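Local atomic coordinates of USG-1 protein homolog (Pseudomonas aeruginosa, PDB entry 2HJS), a protein that probably acts as an NAD- or NADP-dependent oxidoreductase of the aspartate-semialdehyde dehydrogenase family, working on aldehyde or oxo groups, and pairs into a dimer. Residues 25-30 / 50-55; 60-65 / 82-87; 106-111 / 116-121; 298-303 / 308-313. All coordinates share one frame; numbering follows the deposited sequence. Where two conformers were deposited one is given.

Interaction 1: residues 25-30 / 50-55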
loop_
_atom_site.group_PDB
_atom_site.type_symbol
_atom_site.label_atom_id
_atom_site.label_comp_id
_atom_site.label_asym_id
_atom_site.label_seq_id
_atom_site.Cartn_x
_atom_site.Cartn_y
_atom_site.Cartn_z
ATOM N N LEU A 25 15.435 -21.583 -13.858
ATOM C CA LEU A 25 15.220 -20.926 -15.145
ATOM C C LEU A 25 16.260 -21.254 -16.216
ATOM O O LEU A 25 15.916 -21.309 -17.400
ATOM C CB LEU A 25 15.157 -19.412 -14.967
ATOM C CG LEU A 25 13.891 -18.908 -14.283
ATOM C CD1 LEU A 25 14.076 -17.436 -13.956
ATOM C CD2 LEU A 25 12.638 -19.150 -15.139
ATOM N N LEU A 26 17.520 -21.441 -15.809
ATOM C CA LEU A 26 18.543 -21.891 -16.723
ATOM C C LEU A 26 18.148 -23.226 -17.338
ATOM O O LEU A 26 18.394 -23.459 -18.511
ATOM C CB LEU A 26 19.921 -22.013 -16.041
ATOM C CG LEU A 26 20.511 -20.696 -15.526
ATOM C CD1 LEU A 26 21.852 -20.973 -14.841
ATOM C CD2 LEU A 26 20.623 -19.648 -16.647
ATOM N N ASP A 27 17.524 -24.088 -16.541
ATOM C CA ASP A 27 17.150 -25.427 -16.991
ATOM C C ASP A 27 15.888 -25.308 -17.883
ATOM O O ASP A 27 15.891 -25.744 -19.044
ATOM C CB ASP A 27 16.914 -26.275 -15.749
ATOM C CG ASP A 27 16.540 -27.707 -16.055
ATOM O OD1 ASP A 27 16.675 -28.179 -17.217
ATOM O OD2 ASP A 27 16.129 -28.392 -15.090
ATOM N N GLU A 28 14.845 -24.666 -17.347
ATOM C CA GLU A 28 13.580 -24.423 -18.054
ATOM C C GLU A 28 13.725 -23.810 -19.447
ATOM O O GLU A 28 12.993 -24.177 -20.371
ATOM C CB GLU A 28 12.736 -23.423 -17.259
ATOM C CG GLU A 28 11.486 -23.939 -16.638
ATOM C CD GLU A 28 10.611 -22.785 -16.098
ATOM O OE1 GLU A 28 10.549 -22.638 -14.843
ATOM O OE2 GLU A 28 10.034 -22.023 -16.937
ATOM N N ARG A 29 14.618 -22.823 -19.555
ATOM C CA ARG A 29 14.778 -22.045 -20.771
ATOM C C ARG A 29 15.867 -22.614 -21.667
ATOM O O ARG A 29 16.216 -21.999 -22.692
ATOM C CB ARG A 29 15.077 -20.565 -20.439
ATOM C CG ARG A 29 13.974 -19.863 -19.667
ATOM C CD ARG A 29 14.299 -18.411 -19.393
ATOM N NE ARG A 29 14.420 -17.652 -20.629
ATOM C CZ ARG A 29 13.395 -17.124 -21.300
ATOM N NH1 ARG A 29 12.148 -17.208 -20.846
ATOM N NH2 ARG A 29 13.626 -16.474 -22.425
ATOM N N ASP A 30 16.395 -23.790 -21.299
ATOM C CA ASP A 30 17.479 -24.400 -22.035
ATOM C C ASP A 30 18.631 -23.480 -22.332
ATOM O O ASP A 30 19.103 -23.424 -23.471
ATOM C CB ASP A 30 16.989 -24.983 -23.353
ATOM C CG ASP A 30 16.488 -26.353 -23.191
ATOM O OD1 ASP A 30 17.332 -27.270 -23.160
ATOM O OD2 ASP A 30 15.246 -26.509 -23.069
ATOM N N GLY A 50 19.096 -29.829 -7.343
ATOM C CA GLY A 50 18.657 -30.395 -8.605
ATOM C C GLY A 50 18.887 -29.452 -9.768
ATOM O O GLY A 50 18.680 -28.244 -9.650
ATOM N N PHE A 51 19.341 -30.011 -10.885
ATOM C CA PHE A 51 19.449 -29.290 -12.150
ATOM C C PHE A 51 19.346 -30.268 -13.311
ATOM O O PHE A 51 20.143 -31.237 -13.413
ATOM C CB PHE A 51 20.751 -28.492 -12.254
ATOM C CG PHE A 51 20.923 -27.797 -13.582
ATOM C CD1 PHE A 51 20.280 -26.575 -13.837
ATOM C CD2 PHE A 51 21.695 -28.379 -14.596
ATOM C CE1 PHE A 51 20.422 -25.924 -15.072
ATOM C CE2 PHE A 51 21.840 -27.749 -15.830
ATOM C CZ PHE A 51 21.199 -26.503 -16.070
ATOM N N ALA A 52 18.372 -30.020 -14.188
ATOM C CA ALA A 52 18.145 -30.883 -15.362
ATOM C C ALA A 52 18.099 -32.371 -14.999
ATOM O O ALA A 52 18.750 -33.193 -15.658
ATOM C CB ALA A 52 19.204 -30.614 -16.444
ATOM N N GLU A 53 17.350 -32.691 -13.933
ATOM C CA GLU A 53 17.151 -34.076 -13.403
ATOM C C GLU A 53 18.368 -34.698 -12.696
ATOM O O GLU A 53 18.272 -35.775 -12.073
ATOM C CB GLU A 53 16.579 -35.035 -14.473
ATOM C CG GLU A 53 15.206 -34.588 -14.998
ATOM C CD GLU A 53 14.660 -35.429 -16.163
ATOM O OE1 GLU A 53 15.330 -36.397 -16.619
ATOM O OE2 GLU A 53 13.528 -35.108 -16.618
ATOM N N SER A 54 19.506 -34.020 -12.799
ATOM C CA SER A 54 20.720 -34.447 -12.130
ATOM C C SER A 54 20.928 -33.652 -10.822
ATOM O O SER A 54 20.194 -32.699 -10.536
ATOM C CB SER A 54 21.910 -34.352 -13.088
ATOM O OG SER A 54 22.441 -33.053 -13.157
ATOM N N SER A 55 21.918 -34.056 -10.036
ATOM C CA SER A 55 22.151 -33.515 -8.705
ATOM C C SER A 55 23.560 -32.911 -8.595
ATOM O O SER A 55 24.558 -33.607 -8.795
ATOM C CB SER A 55 21.928 -34.632 -7.676
ATOM O OG SER A 55 22.377 -34.264 -6.390
#
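D27, in the last turn of helix 17-28, reaches the tight turn at 51-54 and makes the polar half of this contact. Its OD2 accepts a hydrogen bond from the backbone N of A52, 2.9 Å away. The N-H···O angle is 134°, and the donor meets OD2 from well above the carboxylate plane, a bond of ordinary length but clearly bent. The other oxygen, OD1, rests against the methyl of A52, at 3.6 Å from its CB. Because CG of D27 stands anti to the backbone N (chi1 -179°), the carboxylate projects off the helix far enough to span the gap.

The apolar half belongs to the ring of F51. D27 CB approaches F51 CE1 obliquely at 3.6 Å, while L26 CB comes to the ring edge, 4.1 Å from the same CE1. L36 of strand 36-40 touches both L26 and F51 and so continues this small apolar cluster toward the sheet.

Bonds within 50-55 close the turn. F51 O takes two donors, S54 N and S54 OG, the latter 2.9 Å away and nearly in line with the carbonyl. On the helix side, D30 with its positive phi is the C' residue of a Schellman motif. Taken together, a helix C-terminus docks on a type I' beta hairpin, strands 48-51 and 54-60, at the border of the Rossmann-type nucleotide-binding sheet.

Interaction 2: residues 60-65 / 82-87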
loop_
_atom_site.group_PDB
_atom_site.type_symbol
_atom_site.label_atom_id
_atom_site.label_comp_id
_atom_site.label_asym_id
_atom_site.label_seq_id
_atom_site.Cartn_x
_atom_site.Cartn_y
_atom_site.Cartn_z
ATOM N N ASP A 60 32.102 -23.725 -2.426
ATOM C CA ASP A 60 32.376 -22.504 -1.669
ATOM C C ASP A 60 32.870 -21.446 -2.646
ATOM O O ASP A 60 33.873 -21.653 -3.312
ATOM C CB ASP A 60 33.434 -22.787 -0.589
ATOM C CG ASP A 60 33.710 -21.584 0.335
ATOM O OD1 ASP A 60 33.264 -20.432 0.082
ATOM O OD2 ASP A 60 34.408 -21.804 1.351
ATOM N N VAL A 61 32.156 -20.322 -2.734
ATOM C CA VAL A 61 32.592 -19.206 -3.580
ATOM C C VAL A 61 34.043 -18.758 -3.290
ATOM O O VAL A 61 34.760 -18.379 -4.210
ATOM C CB VAL A 61 31.597 -18.009 -3.559
ATOM C CG1 VAL A 61 31.522 -17.355 -2.174
ATOM C CG2 VAL A 61 31.952 -16.989 -4.636
ATOM N N ASP A 62 34.476 -18.834 -2.029
ATOM C CA ASP A 62 35.830 -18.403 -1.655
ATOM C C ASP A 62 36.936 -19.232 -2.324
ATOM O O ASP A 62 38.008 -18.710 -2.606
ATOM C CB ASP A 62 36.022 -18.389 -0.134
ATOM C CG ASP A 62 35.269 -17.249 0.548
ATOM O OD1 ASP A 62 34.733 -16.358 -0.145
ATOM O OD2 ASP A 62 35.220 -17.240 1.799
ATOM N N SER A 63 36.649 -20.506 -2.589
ATOM C CA SER A 63 37.598 -21.440 -3.212
ATOM C C SER A 63 37.589 -21.446 -4.740
ATOM O O SER A 63 38.443 -22.078 -5.339
ATOM C CB SER A 63 37.294 -22.868 -2.748
ATOM O OG SER A 63 37.511 -23.022 -1.356
ATOM N N PHE A 64 36.631 -20.761 -5.367
ATOM C CA PHE A 64 36.333 -20.979 -6.794
ATOM C C PHE A 64 37.247 -20.243 -7.766
ATOM O O PHE A 64 37.553 -19.065 -7.552
ATOM C CB PHE A 64 34.864 -20.626 -7.097
ATOM C CG PHE A 64 34.409 -21.024 -8.486
ATOM C CD1 PHE A 64 34.185 -22.368 -8.807
ATOM C CD2 PHE A 64 34.188 -20.053 -9.472
ATOM C CE1 PHE A 64 33.749 -22.740 -10.083
ATOM C CE2 PHE A 64 33.749 -20.419 -10.751
ATOM C CZ PHE A 64 33.542 -21.772 -11.055
ATOM N N ASP A 65 37.641 -20.943 -8.839
ATOM C CA ASP A 65 38.437 -20.377 -9.938
ATOM C C ASP A 65 37.540 -19.850 -11.048
ATOM O O ASP A 65 37.055 -20.634 -11.885
ATOM C CB ASP A 65 39.407 -21.443 -10.507
ATOM C CG ASP A 65 40.354 -20.890 -11.599
ATOM O OD1 ASP A 65 40.445 -19.660 -11.817
ATOM O OD2 ASP A 65 41.023 -21.717 -12.261
ATOM N N ARG A 82 30.808 -7.589 -3.617
ATOM C CA ARG A 82 31.935 -6.679 -3.344
ATOM C C ARG A 82 33.252 -7.437 -3.266
ATOM O O ARG A 82 34.280 -6.973 -3.763
ATOM C CB ARG A 82 31.738 -5.936 -2.026
ATOM C CG ARG A 82 30.745 -4.795 -2.072
ATOM C CD ARG A 82 30.723 -4.060 -0.735
ATOM N NE ARG A 82 29.356 -3.973 -0.264
ATOM C CZ ARG A 82 28.898 -4.514 0.860
ATOM N NH1 ARG A 82 29.708 -5.162 1.685
ATOM N NH2 ARG A 82 27.615 -4.375 1.159
ATOM N N ALA A 83 33.202 -8.613 -2.645
ATOM C CA ALA A 83 34.385 -9.428 -2.446
ATOM C C ALA A 83 34.841 -10.134 -3.721
ATOM O O ALA A 83 36.036 -10.418 -3.870
ATOM C CB ALA A 83 34.161 -10.427 -1.317
ATOM N N HIS A 84 33.920 -10.408 -4.647
ATOM C CA HIS A 84 34.262 -11.271 -5.790
ATOM C C HIS A 84 33.936 -10.788 -7.209
ATOM O O HIS A 84 34.546 -11.278 -8.142
ATOM C CB HIS A 84 33.661 -12.677 -5.618
ATOM C CG HIS A 84 34.168 -13.415 -4.421
ATOM N ND1 HIS A 84 35.398 -14.039 -4.394
ATOM C CD2 HIS A 84 33.603 -13.642 -3.212
ATOM C CE1 HIS A 84 35.574 -14.606 -3.215
ATOM N NE2 HIS A 84 34.498 -14.383 -2.482
ATOM N N ALA A 85 32.974 -9.884 -7.402
ATOM C CA ALA A 85 32.502 -9.623 -8.778
ATOM C C ALA A 85 33.579 -9.030 -9.702
ATOM O O ALA A 85 33.750 -9.475 -10.843
ATOM C CB ALA A 85 31.227 -8.775 -8.799
ATOM N N GLU A 86 34.310 -8.045 -9.203
ATOM C CA GLU A 86 35.383 -7.427 -9.985
ATOM C C GLU A 86 36.500 -8.409 -10.244
ATOM O O GLU A 86 36.913 -8.559 -11.393
ATOM C CB GLU A 86 35.890 -6.132 -9.338
ATOM C CG GLU A 86 34.876 -4.977 -9.487
ATOM C CD GLU A 86 35.269 -3.736 -8.700
ATOM O OE1 GLU A 86 35.865 -2.798 -9.293
ATOM O OE2 GLU A 86 34.997 -3.709 -7.479
ATOM N N ARG A 87 36.970 -9.087 -9.192
ATOM C CA ARG A 87 37.971 -10.168 -9.325
ATOM C C ARG A 87 37.550 -11.205 -10.369
ATOM O O ARG A 87 38.351 -11.597 -11.207
ATOM C CB ARG A 87 38.260 -10.835 -7.976
ATOM C CG ARG A 87 39.222 -10.029 -7.090
ATOM C CD ARG A 87 39.251 -10.467 -5.608
ATOM N NE ARG A 87 39.066 -11.911 -5.442
ATOM C CZ ARG A 87 40.035 -12.833 -5.511
ATOM N NH1 ARG A 87 39.707 -14.115 -5.337
ATOM N NH2 ARG A 87 41.320 -12.504 -5.749
#
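A histidine-carboxylate hydrogen bond backed by a CH-pi contact joins helix 78-90 to the short 3-10 turn 61-63, which follows strand 54-60 in the nucleotide-binding domain. H84 carries the helix side of the contact alone, and its ring is used in two ways. At the edge, NE2 of H84 donates to D62 OD1 at 3.1 Å with an N-H···O angle of 144°. The acceptor lies close to the ring plane, and the donor arrives nearly in line with the C-O bond of the carboxylate; the two flat groups are tilted 36° apart. Over one face sits V61, whose CG2 is 4.2 Å from the centroid of the H84 ring and displaced toward its rim, nearest CD2 at 4.0 Å. The edge bond and the methyl above together limit how the imidazole can turn. V61 directs CG2 at the ring by setting it anti to its own backbone N, with chi1 of 65° for CG1.

The turn that presents D62 is itself fixed by a second aspartate. D60 OD1 accepts from D62 N at 2.9 Å, an Asx turn, and thus acts as a second-shell group positioning the carboxylate that meets H84.

On the helix, A85 leans on the loop residue L102. Beneath the turn, V61 packs on L39 and V12 and bonds through its backbone to A40, so helix 78-90 lies against a turn seated next to strands 36-40 and 9-12.

Interaction 3: residues 106-111 / 116-121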
loop_
_atom_site.group_PDB
_atom_site.type_symbol
_atom_site.label_atom_id
_atom_site.label_comp_id
_atom_site.label_asym_id
_atom_site.label_seq_id
_atom_site.Cartn_x
_atom_site.Cartn_y
_atom_site.Cartn_z
ATOM N N VAL A 106 30.432 1.279 -11.817
ATOM C CA VAL A 106 31.274 0.104 -12.026
ATOM C C VAL A 106 30.467 -0.999 -12.705
ATOM O O VAL A 106 30.942 -1.592 -13.682
ATOM C CB VAL A 106 31.978 -0.390 -10.729
ATOM C CG1 VAL A 106 32.722 -1.700 -10.992
ATOM C CG2 VAL A 106 32.979 0.661 -10.231
ATOM N N ALA A 107 29.253 -1.248 -12.197
ATOM C CA ALA A 107 28.331 -2.196 -12.819
ATOM C C ALA A 107 26.973 -1.522 -13.036
ATOM O O ALA A 107 26.103 -1.557 -12.172
ATOM C CB ALA A 107 28.196 -3.480 -11.989
ATOM N N PRO A 108 26.805 -0.884 -14.203
ATOM C CA PRO A 108 25.569 -0.182 -14.533
ATOM C C PRO A 108 24.378 -1.148 -14.640
ATOM O O PRO A 108 24.546 -2.297 -15.092
ATOM C CB PRO A 108 25.881 0.477 -15.889
ATOM C CG PRO A 108 27.077 -0.242 -16.425
ATOM C CD PRO A 108 27.826 -0.804 -15.278
ATOM N N PRO A 109 23.195 -0.713 -14.164
ATOM C CA PRO A 109 21.997 -1.527 -14.355
ATOM C C PRO A 109 21.553 -1.603 -15.821
ATOM O O PRO A 109 21.467 -0.568 -16.491
ATOM C CB PRO A 109 20.946 -0.836 -13.491
ATOM C CG PRO A 109 21.441 0.584 -13.309
ATOM C CD PRO A 109 22.931 0.529 -13.398
ATOM N N VAL A 110 21.314 -2.825 -16.311
ATOM C CA VAL A 110 20.835 -3.052 -17.679
ATOM C C VAL A 110 19.655 -4.020 -17.666
ATOM O O VAL A 110 19.670 -5.067 -16.968
ATOM C CB VAL A 110 21.926 -3.623 -18.648
ATOM C CG1 VAL A 110 21.394 -3.704 -20.087
ATOM C CG2 VAL A 110 23.226 -2.824 -18.611
HETATM N N MSE A 111 18.639 -3.661 -18.447
HETATM C CA MSE A 111 17.510 -4.535 -18.744
HETATM C C MSE A 111 17.260 -4.636 -20.234
HETATM O O MSE A 111 17.166 -3.629 -20.926
HETATM C CB MSE A 111 16.243 -4.002 -18.108
HETATM C CG MSE A 111 16.207 -4.187 -16.640
HETATM SE SE MSE A 111 14.578 -3.365 -15.949
HETATM C CE MSE A 111 13.284 -4.706 -16.602
ATOM N N ALA A 116 18.666 -1.928 -23.334
ATOM C CA ALA A 116 19.567 -2.955 -23.844
ATOM C C ALA A 116 20.712 -2.335 -24.625
ATOM O O ALA A 116 21.843 -2.807 -24.557
ATOM C CB ALA A 116 18.794 -3.959 -24.712
ATOM N N GLU A 117 20.398 -1.264 -25.348
ATOM C CA GLU A 117 21.360 -0.522 -26.162
ATOM C C GLU A 117 22.521 0.049 -25.339
ATOM O O GLU A 117 23.512 0.507 -25.900
ATOM C CB GLU A 117 20.646 0.571 -26.983
ATOM C CG GLU A 117 19.819 1.570 -26.178
ATOM C CD GLU A 117 18.461 1.054 -25.692
ATOM O OE1 GLU A 117 18.107 -0.117 -25.912
ATOM O OE2 GLU A 117 17.729 1.845 -25.081
ATOM N N ARG A 118 22.396 0.003 -24.014
ATOM C CA ARG A 118 23.482 0.383 -23.126
ATOM C C ARG A 118 24.584 -0.654 -23.048
ATOM O O ARG A 118 25.668 -0.340 -22.539
ATOM C CB ARG A 118 23.025 0.666 -21.705
ATOM C CG ARG A 118 24.244 0.762 -20.841
ATOM C CD ARG A 118 23.959 1.095 -19.458
ATOM N NE ARG A 118 24.273 2.494 -19.148
ATOM C CZ ARG A 118 25.495 2.998 -19.041
ATOM N NH1 ARG A 118 26.572 2.244 -19.271
ATOM N NH2 ARG A 118 25.627 4.279 -18.719
ATOM N N LEU A 119 24.294 -1.886 -23.499
ATOM C CA LEU A 119 25.313 -2.925 -23.610
ATOM C C LEU A 119 26.317 -2.594 -24.683
ATOM O O LEU A 119 27.522 -2.823 -24.501
ATOM C CB LEU A 119 24.707 -4.280 -23.958
ATOM C CG LEU A 119 24.114 -4.986 -22.762
ATOM C CD1 LEU A 119 23.815 -6.392 -23.207
ATOM C CD2 LEU A 119 25.115 -4.954 -21.606
ATOM N N ALA A 120 25.792 -2.079 -25.799
ATOM C CA ALA A 120 26.555 -1.782 -27.011
ATOM C C ALA A 120 27.830 -0.941 -26.787
ATOM O O ALA A 120 28.687 -0.888 -27.665
ATOM C CB ALA A 120 25.641 -1.131 -28.064
ATOM N N SER A 121 27.954 -0.337 -25.604
ATOM C CA SER A 121 29.064 0.539 -25.273
ATOM C C SER A 121 30.115 -0.018 -24.314
ATOM O O SER A 121 31.150 0.610 -24.166
ATOM C CB SER A 121 28.539 1.863 -24.712
ATOM O OG SER A 121 28.112 1.743 -23.363
#
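R118 and P108 form the outer, partly polar portion of this contact. One face of the R118 guanidinium is covered by P108 CB, set off toward the rim of the group, and NH1 lies 3.8 Å from P108 CG. The two side chains cross at about a right angle. A bend at chi3 (-104°) turns the guanidinium across the proline ring, whereas the aliphatic part of the arginine serves V110: CD of R118 lies 4.1 Å from V110 CG2.

Deeper in, the contacts are apolar. V110 CG1 meets L119 CG at 4.0 Å, and its other branch, CG2, comes to 4.1 Å from L119 CD2. A116 adds its CA, which is 4.2 Å from V110 CG1. L128 of strand 127-129 touches V110 and L119, and L332 of helix 317-336 touches A116 and L119, enclosing this end.

Polar order within the connection is supplied locally. L119 N bonds to A116 O at 2.8 Å in the 3-10 turn, and N115 ties back to the 106-111 side, through ND2 to P109 O and through OD1 to M111 N. The whole is a chain reversal around the short helix 112-115, part of the connection between the parallel strands 94-97 and 127-129 of the Rossmann-type domain.

Interaction 4: residues 298-303 / 308-313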
loop_
_atom_site.group_PDB
_atom_site.type_symbol
_atom_site.label_atom_id
_atom_site.label_comp_id
_atom_site.label_asym_id
_atom_site.label_seq_id
_atom_site.Cartn_x
_atom_site.Cartn_y
_atom_site.Cartn_z
ATOM N N ARG A 298 -6.071 -1.790 -13.537
ATOM C CA ARG A 298 -6.656 -0.573 -12.982
ATOM C C ARG A 298 -6.189 0.666 -13.725
ATOM O O ARG A 298 -5.998 1.716 -13.121
ATOM C CB ARG A 298 -6.414 -0.442 -11.457
ATOM C CG ARG A 298 -7.013 -1.554 -10.597
ATOM C CD ARG A 298 -7.436 -1.018 -9.246
ATOM N NE ARG A 298 -8.429 0.049 -9.389
ATOM C CZ ARG A 298 -8.710 0.977 -8.488
ATOM N NH1 ARG A 298 -8.099 0.972 -7.307
ATOM N NH2 ARG A 298 -9.641 1.903 -8.765
ATOM N N VAL A 299 -5.979 0.528 -15.034
ATOM C CA VAL A 299 -5.571 1.660 -15.864
ATOM C C VAL A 299 -6.739 2.623 -15.927
ATOM O O VAL A 299 -7.801 2.265 -16.404
ATOM C CB VAL A 299 -5.150 1.218 -17.290
ATOM C CG1 VAL A 299 -4.906 2.464 -18.209
ATOM C CG2 VAL A 299 -3.918 0.329 -17.233
ATOM N N ARG A 300 -6.548 3.831 -15.421
ATOM C CA ARG A 300 -7.624 4.831 -15.367
ATOM C C ARG A 300 -7.020 6.231 -15.264
ATOM O O ARG A 300 -5.846 6.373 -14.910
ATOM C CB ARG A 300 -8.526 4.574 -14.146
ATOM C CG ARG A 300 -7.764 4.687 -12.817
ATOM C CD ARG A 300 -8.528 4.053 -11.671
ATOM N NE ARG A 300 -7.995 4.422 -10.352
ATOM C CZ ARG A 300 -6.923 3.858 -9.776
ATOM N NH1 ARG A 300 -6.220 2.911 -10.396
ATOM N NH2 ARG A 300 -6.537 4.252 -8.572
ATOM N N ALA A 301 -7.822 7.248 -15.559
ATOM C CA ALA A 301 -7.405 8.614 -15.349
ATOM C C ALA A 301 -7.749 9.072 -13.924
ATOM O O ALA A 301 -8.477 8.378 -13.196
ATOM C CB ALA A 301 -8.067 9.528 -16.360
ATOM N N GLY A 302 -7.215 10.234 -13.538
ATOM C CA GLY A 302 -7.595 10.897 -12.295
ATOM C C GLY A 302 -9.074 11.222 -12.357
ATOM O O GLY A 302 -9.645 11.382 -13.455
ATOM N N GLN A 303 -9.700 11.325 -11.189
ATOM C CA GLN A 303 -11.110 11.677 -11.112
ATOM C C GLN A 303 -11.254 13.133 -11.524
ATOM O O GLN A 303 -12.235 13.506 -12.151
ATOM C CB GLN A 303 -11.661 11.426 -9.696
ATOM C CG GLN A 303 -11.646 9.945 -9.302
ATOM C CD GLN A 303 -12.189 9.676 -7.896
ATOM O OE1 GLN A 303 -13.328 10.002 -7.601
ATOM N NE2 GLN A 303 -11.378 9.072 -7.042
ATOM N N GLN A 308 -3.549 12.625 -15.658
ATOM C CA GLN A 308 -3.081 11.590 -14.731
ATOM C C GLN A 308 -3.499 10.195 -15.164
ATOM O O GLN A 308 -4.625 9.999 -15.606
ATOM C CB GLN A 308 -3.689 11.808 -13.352
ATOM C CG GLN A 308 -2.972 12.811 -12.502
ATOM C CD GLN A 308 -3.731 13.141 -11.247
ATOM O OE1 GLN A 308 -4.651 12.419 -10.833
ATOM N NE2 GLN A 308 -3.384 14.269 -10.643
ATOM N N VAL A 309 -2.607 9.222 -15.020
ATOM C CA VAL A 309 -2.986 7.836 -15.268
ATOM C C VAL A 309 -2.428 7.015 -14.127
ATOM O O VAL A 309 -1.283 7.219 -13.722
ATOM C CB VAL A 309 -2.540 7.296 -16.692
ATOM C CG1 VAL A 309 -1.024 7.419 -16.914
ATOM C CG2 VAL A 309 -2.982 5.824 -16.918
ATOM N N ASN A 310 -3.255 6.119 -13.604
ATOM C CA ASN A 310 -2.852 5.172 -12.571
ATOM C C ASN A 310 -2.645 3.813 -13.171
ATOM O O ASN A 310 -3.322 3.475 -14.127
ATOM C CB ASN A 310 -3.950 5.032 -11.533
ATOM C CG ASN A 310 -4.104 6.265 -10.699
ATOM O OD1 ASN A 310 -4.885 7.162 -11.033
ATOM N ND2 ASN A 310 -3.313 6.358 -9.635
ATOM N N LEU A 311 -1.709 3.049 -12.601
ATOM C CA LEU A 311 -1.489 1.660 -12.975
ATOM C C LEU A 311 -1.344 0.873 -11.678
ATOM O O LEU A 311 -0.826 1.393 -10.708
ATOM C CB LEU A 311 -0.157 1.485 -13.742
ATOM C CG LEU A 311 0.213 2.388 -14.917
ATOM C CD1 LEU A 311 1.670 2.139 -15.211
ATOM C CD2 LEU A 311 -0.607 2.005 -16.128
ATOM N N TRP A 312 -1.741 -0.398 -11.704
ATOM C CA TRP A 312 -1.478 -1.329 -10.612
ATOM C C TRP A 312 -0.696 -2.480 -11.213
ATOM O O TRP A 312 -1.078 -3.016 -12.234
ATOM C CB TRP A 312 -2.796 -1.797 -10.008
ATOM C CG TRP A 312 -2.757 -3.052 -9.140
ATOM C CD1 TRP A 312 -3.045 -4.347 -9.544
ATOM C CD2 TRP A 312 -2.472 -3.129 -7.728
ATOM N NE1 TRP A 312 -2.946 -5.200 -8.465
ATOM C CE2 TRP A 312 -2.594 -4.486 -7.349
ATOM C CE3 TRP A 312 -2.112 -2.185 -6.753
ATOM C CZ2 TRP A 312 -2.410 -4.917 -6.025
ATOM C CZ3 TRP A 312 -1.913 -2.619 -5.438
ATOM C CH2 TRP A 312 -2.076 -3.980 -5.092
ATOM N N ILE A 313 0.439 -2.812 -10.608
ATOM C CA ILE A 313 1.365 -3.783 -11.180
ATOM C C ILE A 313 1.608 -4.892 -10.158
ATOM O O ILE A 313 1.853 -4.614 -8.985
ATOM C CB ILE A 313 2.722 -3.112 -11.533
ATOM C CG1 ILE A 313 2.514 -1.900 -12.456
ATOM C CG2 ILE A 313 3.697 -4.158 -12.134
ATOM C CD1 ILE A 313 3.779 -1.045 -12.647
HETATM O O HOH W 1 -7.399 7.663 -10.459
#
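R300 and N310 face each other as a hydrogen-bonded antiparallel pair. The tight part of the contact rests on the bond from N310 N to R300 O, 2.9 Å with an angle of 165°, and on the side chains stacked beside it. The R300 guanidinium lies nearly parallel to the N310 amide, 18° apart, with N310 CB 3.3 Å from R300 NH1. Its other face is covered by the guanidinium of R298, and R300 NH1 donates in plane to a lone pair of R298 O at 3.0 Å. With both faces covered and one edge bonded, the rotation of the group is fixed. R298 has its own anion, E215 of the second subunit. Toward helices 260-269 and 133-145, V299 lies alongside V309 and L311, its CG2 3.9 Å from L311 CD2.

The other backbone bonds are both weak: R300 N to N310 O at 3.5 Å and G302 N to Q308 O at 3.3 Å. Water enters at the turn end, donating to A301 O and, at 2.6 Å, to N310 OD1. Q308 OE1 and N310 OD1 also accept from N234 of the second subunit. This is the end of an antiparallel beta hairpin, 294-301 with 308-315, whose polar face meets the partner subunit in the dimerisation domain.

Interactions 1, 2 and 3 belong to the nucleotide-binding domain and interaction 4 to the dimerisation domain, its centre about 40 Å from that of interaction 1. Only interactions 2 and 3 touch, through E86 and V106. Interactions 1 and 2 join different helices to the turns that flank strand 54-60, each with a single aspartate-accepted bond beside a phenyl or an imidazole ring; the first is partly buried, the second a buried contact despite its exposed aspartate. Interaction 3, also largely buried, relies on apolar side chains and the flat face of an arginine. Interaction 4 instead uses backbone pairing and stacked arginines, as suits a sheet face shared with another subunit. Helix 317-336 packs beside both interactions 1 and 3.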